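Local coordinates for protein alpha-L-rhamnosidase (PDB 4XHC) that hydrolyses terminal alpha-L-rhamnose residues from glycosides as a family GH78 glycosidase, binding rhamnose in a pocket of its six-hairpin catalytic domain, at residues P121-L126 with Q153-L158; H108-S113 with P162-L167. All coordinates share one frame; numbering follows the deposited sequence.

Interactions 1 and 2 are two edge pairings, one from each antiparallel sheet of the N-terminal beta-sandwich region, with centres about 11 Å apart. Along the chain the strands come in the order 106-115, 122-129, 153-158 and 163-166, so interaction 1 is nested inside the loop that interaction 2 closes. Strand 153-158 ends the six-stranded sheet and strand 163-166 the four-stranded one, within this chain. Leucines of interaction 1 meet C111, I165 and L167 of interaction 2 in the shared core; L158 CD1, for example, lies 3.6 Å from C111 SG. Both pairings are remote from the rhamnose pocket, and interaction 1 also borders the second subunit.

Interaction 1: residues P121-L126 with Q153-L158; sequences PAHLQL and QQDLWL
H123 lies flat against W157 on one face of an antiparallel beta pairing, in which strand 153-158 forms, within this chain, the edge of the six-stranded sheet of the N-terminal beta-sandwich. The imidazole and the five-membered ring of the indole form an offset stack, centroids 4.3 Å apart and planes 14° from parallel. This is a non-hydrogen-bonded pair, where the close backbones bring two flat rings together. With its CG anti to the backbone N (chi1 174°), H123 leans its ring across toward D155, diagonally opposite on strand 153-158. There NE2 donates to D155 OD2 at 3.1 Å, in the imidazole plane and onto the anti lone pair of the oxygen. Q125 bends at chi2 and donates NE2 to D155 OD1 (2.7 Å), a bent bond of 132° at the hydrogen, met on the syn side but out of the carboxylate plane. One aspartate thus accepts from two neighbours, one at each oxygen.

A122, L124, L126, L156 and L158 supply the opposite face, their aliphatic side chains suited to the sandwich interior, where L126 CD1 meets L156 CD1 at 4.0 Å and L156 reaches F109. Between these two faces, six backbone hydrogen bonds fix the register. Farther out, strand 175-182 flanks strand 122-129 on its other side, while the second subunit packs its R169 on W157 and hydrogen-bonds its S149 OG to P121 O.

Interaction 2: residues H108-S113 with P162-L167; sequences HFLCQS and PAEIDL
F109 and I165 meet in a hydrogen-bonded pair of the antiparallel strands 106-115 and 163-166, the latter, within this chain, an edge strand of the four-stranded sheet in the N-terminal beta-sandwich. Four backbone bonds hold the ladder, two between F109 and I165 and two between C111 and A163. The straightest runs from I165 N to F109 O, 2.9 Å, with 171° at the hydrogen. P162, preceded by a cis peptide bond, lies just before this strand; it has no N-H, and its ring carbon CB rests near C111 O and Q112 CB.

Apolar contacts occupy the face that looks into the sandwich. CG of F109 sits between the backbone N and the carbonyl carbon (chi1 66°), which lays one ring face against the beta-branched I165: CB sits 3.9 Å from the ring centroid, a CH-pi contact, and both branches, CG1 and CG2, rest near the ring rim. Beside them C111 SG faces the small CB of A163 at 4.2 Å, and L156 and L158 of the other sheet close over this layer.

Polar and charged groups suit the opposite, more exposed face. L110 lies there too, its CD2 alongside CB and CG of E164. H108 is hydrogen-bonded at both ring nitrogens, ND1 to E195 of strand 187-200. The D166 carboxylate lies near, almost parallel to the imidazole, and these acidic neighbours would probably favour protonated H108. H108 NE2 donates to E164 OE2 at 3.1 Å, on the anti side of that oxygen and 21° out of the carboxylate plane.

Interaction 1: residues P121-L126 with Q153-L158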
ATOM      1  N   PRO A 121      -5.002   8.042  11.360  1.00 46.84           N
ATOM      2  CA  PRO A 121      -4.161   7.971  10.170  1.00 46.56           C
ATOM      3  C   PRO A 121      -4.796   8.654   8.963  1.00 46.91           C
ATOM      4  O   PRO A 121      -6.021   8.742   8.876  1.00 48.96           O
ATOM      5  CB  PRO A 121      -4.046   6.460   9.900  1.00 46.48           C
ATOM      6  CG  PRO A 121      -4.368   5.810  11.195  1.00 47.24           C
ATOM      7  CD  PRO A 121      -5.356   6.709  11.871  1.00 47.51           C
ATOM      8  N   ALA A 122      -3.971   9.140   8.049  1.00 45.91           N
ATOM      9  CA  ALA A 122      -4.470   9.679   6.795  1.00 45.91           C
ATOM     10  C   ALA A 122      -4.321   8.618   5.700  1.00 45.73           C
ATOM     11  O   ALA A 122      -3.208   8.161   5.425  1.00 47.01           O
ATOM     12  CB  ALA A 122      -3.708  10.938   6.428  1.00 46.36           C
ATOM     13  N   HIS A 123      -5.435   8.227   5.089  1.00 43.44           N
ATOM     14  CA  HIS A 123      -5.430   7.176   4.082  1.00 42.95           C
ATOM     15  C   HIS A 123      -5.530   7.796   2.691  1.00 43.22           C
ATOM     16  O   HIS A 123      -6.526   8.417   2.353  1.00 43.55           O
ATOM     17  CB  HIS A 123      -6.582   6.201   4.359  1.00 43.53           C
ATOM     18  CG  HIS A 123      -6.779   5.154   3.308  1.00 43.29           C
ATOM     19  ND1 HIS A 123      -7.960   4.455   3.174  1.00 44.88           N
ATOM     20  CD2 HIS A 123      -5.955   4.688   2.341  1.00 43.32           C
ATOM     21  CE1 HIS A 123      -7.857   3.604   2.170  1.00 44.37           C
ATOM     22  NE2 HIS A 123      -6.649   3.723   1.648  1.00 44.29           N
ATOM     23  N   LEU A 124      -4.481   7.625   1.894  1.00 44.21           N
ATOM     24  CA  LEU A 124      -4.432   8.162   0.544  1.00 45.26           C
ATOM     25  C   LEU A 124      -4.396   7.043  -0.462  1.00 45.15           C
ATOM     26  O   LEU A 124      -4.003   5.933  -0.143  1.00 43.53           O
ATOM     27  CB  LEU A 124      -3.162   8.982   0.332  1.00 45.73           C
ATOM     28  CG  LEU A 124      -2.908  10.164   1.246  1.00 47.45           C
ATOM     29  CD1 LEU A 124      -1.503  10.683   1.003  1.00 47.57           C
ATOM     30  CD2 LEU A 124      -3.938  11.254   1.014  1.00 48.89           C
ATOM     31  N   GLN A 125      -4.771   7.374  -1.691  1.00 46.70           N
ATOM     32  CA  GLN A 125      -4.635   6.483  -2.827  1.00 48.60           C
ATOM     33  C   GLN A 125      -4.025   7.249  -3.985  1.00 47.70           C
ATOM     34  O   GLN A 125      -4.543   8.301  -4.368  1.00 47.14           O
ATOM     35  CB  GLN A 125      -6.005   5.961  -3.242  1.00 53.18           C
ATOM     36  CG  GLN A 125      -6.077   5.383  -4.650  1.00 55.26           C
ATOM     37  CD  GLN A 125      -6.905   4.145  -4.702  1.00 58.32           C
ATOM     38  OE1 GLN A 125      -8.007   4.127  -5.266  1.00 59.88           O
ATOM     39  NE2 GLN A 125      -6.391   3.094  -4.091  1.00 60.13           N
ATOM     40  N   LEU A 126      -2.943   6.705  -4.545  1.00 46.33           N
ATOM     41  CA  LEU A 126      -2.255   7.309  -5.680  1.00 46.36           C
ATOM     42  C   LEU A 126      -2.413   6.454  -6.922  1.00 45.47           C
ATOM     43  O   LEU A 126      -2.370   5.231  -6.845  1.00 47.34           O
ATOM     44  CB  LEU A 126      -0.771   7.466  -5.372  1.00 48.36           C
ATOM     45  CG  LEU A 126      -0.395   8.150  -4.060  1.00 49.14           C
ATOM     46  CD1 LEU A 126       1.103   8.348  -4.018  1.00 49.96           C
ATOM     47  CD2 LEU A 126      -1.095   9.488  -3.902  1.00 50.95           C
ATOM     48  N   GLN A 153      -0.239   2.046  -9.018  1.00 50.47           N
ATOM     49  CA  GLN A 153      -1.238   2.321  -8.010  1.00 49.26           C
ATOM     50  C   GLN A 153      -0.627   2.069  -6.638  1.00 48.59           C
ATOM     51  O   GLN A 153       0.172   1.151  -6.488  1.00 49.48           O
ATOM     52  CB  GLN A 153      -2.370   1.344  -8.253  1.00 50.81           C
ATOM     53  CG  GLN A 153      -3.630   1.604  -7.472  1.00 54.86           C
ATOM     54  CD  GLN A 153      -4.688   0.575  -7.785  1.00 55.97           C
ATOM     55  OE1 GLN A 153      -4.384  -0.600  -8.013  1.00 55.82           O
ATOM     56  NE2 GLN A 153      -5.935   1.011  -7.821  1.00 57.03           N
ATOM     57  N   GLN A 154      -0.991   2.855  -5.631  1.00 48.11           N
ATOM     58  CA  GLN A 154      -0.414   2.679  -4.297  1.00 47.20           C
ATOM     59  C   GLN A 154      -1.275   3.315  -3.223  1.00 48.08           C
ATOM     60  O   GLN A 154      -1.580   4.494  -3.309  1.00 46.81           O
ATOM     61  CB  GLN A 154       0.992   3.293  -4.246  1.00 48.59           C
ATOM     62  CG  GLN A 154       1.758   3.100  -2.934  1.00 49.04           C
ATOM     63  CD  GLN A 154       2.044   1.639  -2.623  1.00 48.62           C
ATOM     64  OE1 GLN A 154       2.951   1.033  -3.196  1.00 49.81           O
ATOM     65  NE2 GLN A 154       1.265   1.066  -1.716  1.00 47.50           N
ATOM     66  N   ASP A 155      -1.638   2.536  -2.203  1.00 51.14           N
ATOM     67  CA  ASP A 155      -2.330   3.072  -1.027  1.00 52.46           C
ATOM     68  C   ASP A 155      -1.328   3.357   0.081  1.00 49.67           C
ATOM     69  O   ASP A 155      -0.352   2.644   0.239  1.00 49.70           O
ATOM     70  CB  ASP A 155      -3.472   2.159  -0.527  1.00 57.18           C
ATOM     71  CG  ASP A 155      -4.688   2.163  -1.473  1.00 62.03           C
ATOM     72  OD1 ASP A 155      -4.457   1.907  -2.683  1.00 68.10           O
ATOM     73  OD2 ASP A 155      -5.847   2.429  -1.025  1.00 57.96           O
ATOM     74  N   LEU A 156      -1.579   4.420   0.832  1.00 49.20           N
ATOM     75  CA  LEU A 156      -0.717   4.844   1.928  1.00 49.12           C
ATOM     76  C   LEU A 156      -1.529   5.152   3.159  1.00 48.34           C
ATOM     77  O   LEU A 156      -2.593   5.753   3.067  1.00 47.42           O
ATOM     78  CB  LEU A 156       0.020   6.124   1.553  1.00 51.47           C
ATOM     79  CG  LEU A 156       1.018   6.002   0.415  1.00 53.72           C
ATOM     80  CD1 LEU A 156       1.401   7.379  -0.109  1.00 54.04           C
ATOM     81  CD2 LEU A 156       2.240   5.231   0.904  1.00 56.15           C
ATOM     82  N   TRP A 157      -1.012   4.747   4.315  1.00 48.60           N
ATOM     83  CA  TRP A 157      -1.570   5.144   5.597  1.00 47.93           C
ATOM     84  C   TRP A 157      -0.498   5.896   6.372  1.00 48.36           C
ATOM     85  O   TRP A 157       0.474   5.306   6.821  1.00 49.25           O
ATOM     86  CB  TRP A 157      -2.047   3.920   6.396  1.00 47.82           C
ATOM     87  CG  TRP A 157      -3.321   3.297   5.869  1.00 47.22           C
ATOM     88  CD1 TRP A 157      -4.601   3.507   6.324  1.00 47.29           C
ATOM     89  CD2 TRP A 157      -3.431   2.381   4.781  1.00 45.98           C
ATOM     90  NE1 TRP A 157      -5.492   2.774   5.581  1.00 46.24           N
ATOM     91  CE2 TRP A 157      -4.800   2.079   4.625  1.00 45.37           C
ATOM     92  CE3 TRP A 157      -2.501   1.785   3.921  1.00 44.82           C
ATOM     93  CZ2 TRP A 157      -5.262   1.211   3.650  1.00 45.02           C
ATOM     94  CZ3 TRP A 157      -2.959   0.921   2.952  1.00 45.15           C
ATOM     95  CH2 TRP A 157      -4.332   0.637   2.826  1.00 44.89           C
ATOM     96  N   LEU A 158      -0.685   7.198   6.537  1.00 49.07           N
ATOM     97  CA  LEU A 158       0.247   8.017   7.302  1.00 49.69           C
ATOM     98  C   LEU A 158      -0.221   8.112   8.752  1.00 50.20           C
ATOM     99  O   LEU A 158      -1.208   8.787   9.034  1.00 50.81           O
ATOM    100  CB  LEU A 158       0.326   9.412   6.693  1.00 49.86           C
ATOM    101  CG  LEU A 158       0.513   9.410   5.180  1.00 49.87           C
ATOM    102  CD1 LEU A 158       0.492  10.819   4.612  1.00 49.92           C
ATOM    103  CD2 LEU A 158       1.810   8.708   4.840  1.00 51.46           C
TER

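Interaction 2: residues H108-S113 with P162-L167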
ATOM      1  N   HIS A 108       8.408  11.855  -4.583  1.00 56.34           N
ATOM      2  CA  HIS A 108       8.717  12.458  -3.281  1.00 57.61           C
ATOM      3  C   HIS A 108       7.660  13.512  -3.013  1.00 56.64           C
ATOM      4  O   HIS A 108       7.355  14.293  -3.903  1.00 58.87           O
ATOM      5  CB  HIS A 108      10.118  13.099  -3.319  1.00 61.01           C
ATOM      6  CG  HIS A 108      10.480  13.891  -2.093  1.00 63.37           C
ATOM      7  ND1 HIS A 108      10.892  15.206  -2.152  1.00 66.17           N
ATOM      8  CD2 HIS A 108      10.531  13.548  -0.785  1.00 64.34           C
ATOM      9  CE1 HIS A 108      11.163  15.643  -0.936  1.00 66.29           C
ATOM     10  NE2 HIS A 108      10.954  14.654  -0.087  1.00 65.84           N
ATOM     11  N   PHE A 109       7.080  13.527  -1.814  1.00 56.39           N
ATOM     12  CA  PHE A 109       6.200  14.639  -1.407  1.00 55.42           C
ATOM     13  C   PHE A 109       6.192  14.881   0.101  1.00 54.61           C
ATOM     14  O   PHE A 109       6.532  14.002   0.882  1.00 54.24           O
ATOM     15  CB  PHE A 109       4.769  14.442  -1.926  1.00 55.79           C
ATOM     16  CG  PHE A 109       4.056  13.263  -1.331  1.00 56.22           C
ATOM     17  CD1 PHE A 109       3.482  13.345  -0.070  1.00 57.69           C
ATOM     18  CD2 PHE A 109       3.949  12.076  -2.036  1.00 56.44           C
ATOM     19  CE1 PHE A 109       2.830  12.260   0.485  1.00 58.89           C
ATOM     20  CE2 PHE A 109       3.301  10.987  -1.490  1.00 57.54           C
ATOM     21  CZ  PHE A 109       2.741  11.074  -0.227  1.00 59.04           C
ATOM     22  N   LEU A 110       5.829  16.096   0.491  1.00 55.99           N
ATOM     23  CA  LEU A 110       5.653  16.451   1.893  1.00 57.34           C
ATOM     24  C   LEU A 110       4.202  16.811   2.103  1.00 56.79           C
ATOM     25  O   LEU A 110       3.591  17.435   1.243  1.00 55.26           O
ATOM     26  CB  LEU A 110       6.505  17.670   2.283  1.00 60.28           C
ATOM     27  CG  LEU A 110       8.027  17.678   2.113  1.00 62.58           C
ATOM     28  CD1 LEU A 110       8.599  18.873   2.873  1.00 64.99           C
ATOM     29  CD2 LEU A 110       8.670  16.392   2.599  1.00 63.03           C
ATOM     30  N   CYS A 111       3.656  16.447   3.256  1.00 58.95           N
ATOM     31  CA  CYS A 111       2.315  16.884   3.618  1.00 62.11           C
ATOM     32  C   CYS A 111       2.155  17.021   5.127  1.00 60.76           C
ATOM     33  O   CYS A 111       2.928  16.456   5.891  1.00 58.67           O
ATOM     34  CB  CYS A 111       1.255  15.936   3.033  1.00 64.87           C
ATOM     35  SG  CYS A 111       1.264  14.251   3.684  1.00 67.28           S
ATOM     36  N   GLN A 112       1.130  17.772   5.529  1.00 60.43           N
ATOM     37  CA  GLN A 112       0.935  18.164   6.920  1.00 61.16           C
ATOM     38  C   GLN A 112      -0.531  18.390   7.275  1.00 59.21           C
ATOM     39  O   GLN A 112      -1.385  18.531   6.407  1.00 57.79           O
ATOM     40  CB  GLN A 112       1.713  19.450   7.202  1.00 64.02           C
ATOM     41  CG  GLN A 112       1.297  20.617   6.328  1.00 65.20           C
ATOM     42  CD  GLN A 112       2.167  21.832   6.531  1.00 67.81           C
ATOM     43  OE1 GLN A 112       3.388  21.740   6.529  1.00 69.51           O
ATOM     44  NE2 GLN A 112       1.540  22.985   6.703  1.00 70.09           N
ATOM     45  N   SER A 113      -0.793  18.449   8.572  1.00 59.81           N
ATOM     46  CA  SER A 113      -2.150  18.584   9.104  1.00 59.96           C
ATOM     47  C   SER A 113      -2.629  20.032   9.063  1.00 59.79           C
ATOM     48  O   SER A 113      -1.821  20.951   9.061  1.00 61.06           O
ATOM     49  CB  SER A 113      -2.189  18.036  10.543  1.00 60.82           C
ATOM     50  OG  SER A 113      -3.140  18.702  11.355  1.00 65.21           O
ATOM     51  N   PRO A 162       3.576  16.183  10.612  1.00 56.61           N
ATOM     52  CA  PRO A 162       3.870  16.173   9.176  1.00 56.73           C
ATOM     53  C   PRO A 162       4.635  14.931   8.702  1.00 55.77           C
ATOM     54  O   PRO A 162       5.244  14.245   9.509  1.00 56.79           O
ATOM     55  CB  PRO A 162       4.740  17.432   8.994  1.00 57.42           C
ATOM     56  CG  PRO A 162       5.289  17.739  10.352  1.00 58.26           C
ATOM     57  CD  PRO A 162       4.225  17.311  11.308  1.00 57.79           C
ATOM     58  N   ALA A 163       4.603  14.678   7.396  1.00 55.28           N
ATOM     59  CA  ALA A 163       5.187  13.478   6.806  1.00 55.16           C
ATOM     60  C   ALA A 163       6.050  13.826   5.620  1.00 55.86           C
ATOM     61  O   ALA A 163       5.696  14.700   4.831  1.00 55.22           O
ATOM     62  CB  ALA A 163       4.084  12.540   6.351  1.00 55.11           C
ATOM     63  N   GLU A 164       7.179  13.132   5.498  1.00 58.75           N
ATOM     64  CA  GLU A 164       8.049  13.226   4.325  1.00 60.03           C
ATOM     65  C   GLU A 164       8.080  11.856   3.681  1.00 57.73           C
ATOM     66  O   GLU A 164       8.545  10.914   4.293  1.00 58.57           O
ATOM     67  CB  GLU A 164       9.460  13.661   4.739  1.00 63.54           C
ATOM     68  CG  GLU A 164      10.485  13.662   3.603  1.00 66.19           C
ATOM     69  CD  GLU A 164      11.584  14.721   3.752  1.00 67.44           C
ATOM     70  OE1 GLU A 164      11.814  15.230   4.872  1.00 67.39           O
ATOM     71  OE2 GLU A 164      12.221  15.048   2.728  1.00 68.98           O
ATOM     72  N   ILE A 165       7.572  11.743   2.458  1.00 57.22           N
ATOM     73  CA  ILE A 165       7.402  10.440   1.805  1.00 57.58           C
ATOM     74  C   ILE A 165       8.231  10.282   0.528  1.00 56.60           C
ATOM     75  O   ILE A 165       8.140  11.098  -0.383  1.00 55.38           O
ATOM     76  CB  ILE A 165       5.917  10.192   1.466  1.00 58.83           C
ATOM     77  CG1 ILE A 165       5.076  10.120   2.750  1.00 59.52           C
ATOM     78  CG2 ILE A 165       5.754   8.917   0.641  1.00 58.82           C
ATOM     79  CD1 ILE A 165       5.536   9.069   3.753  1.00 59.89           C
ATOM     80  N   ASP A 166       9.037   9.222   0.481  1.00 56.92           N
ATOM     81  CA  ASP A 166       9.782   8.832  -0.717  1.00 55.77           C
ATOM     82  C   ASP A 166       9.368   7.410  -1.057  1.00 54.38           C
ATOM     83  O   ASP A 166       9.793   6.468  -0.402  1.00 53.17           O
ATOM     84  CB  ASP A 166      11.292   8.866  -0.465  1.00 58.78           C
ATOM     85  CG  ASP A 166      11.856  10.281  -0.388  1.00 62.39           C
ATOM     86  OD1 ASP A 166      12.048  10.912  -1.450  1.00 64.25           O
ATOM     87  OD2 ASP A 166      12.141  10.758   0.735  1.00 66.11           O
ATOM     88  N   LEU A 167       8.527   7.249  -2.071  1.00 55.23           N
ATOM     89  CA  LEU A 167       8.028   5.923  -2.445  1.00 54.65           C
ATOM     90  C   LEU A 167       9.131   5.063  -3.062  1.00 54.20           C
ATOM     91  O   LEU A 167       9.893   5.545  -3.895  1.00 53.79           O
ATOM     92  CB  LEU A 167       6.851   6.046  -3.415  1.00 54.92           C
ATOM     93  CG  LEU A 167       5.579   6.650  -2.818  1.00 54.39           C
ATOM     94  CD1 LEU A 167       4.504   6.811  -3.879  1.00 53.18           C
ATOM     95  CD2 LEU A 167       5.062   5.789  -1.678  1.00 54.46           C
TER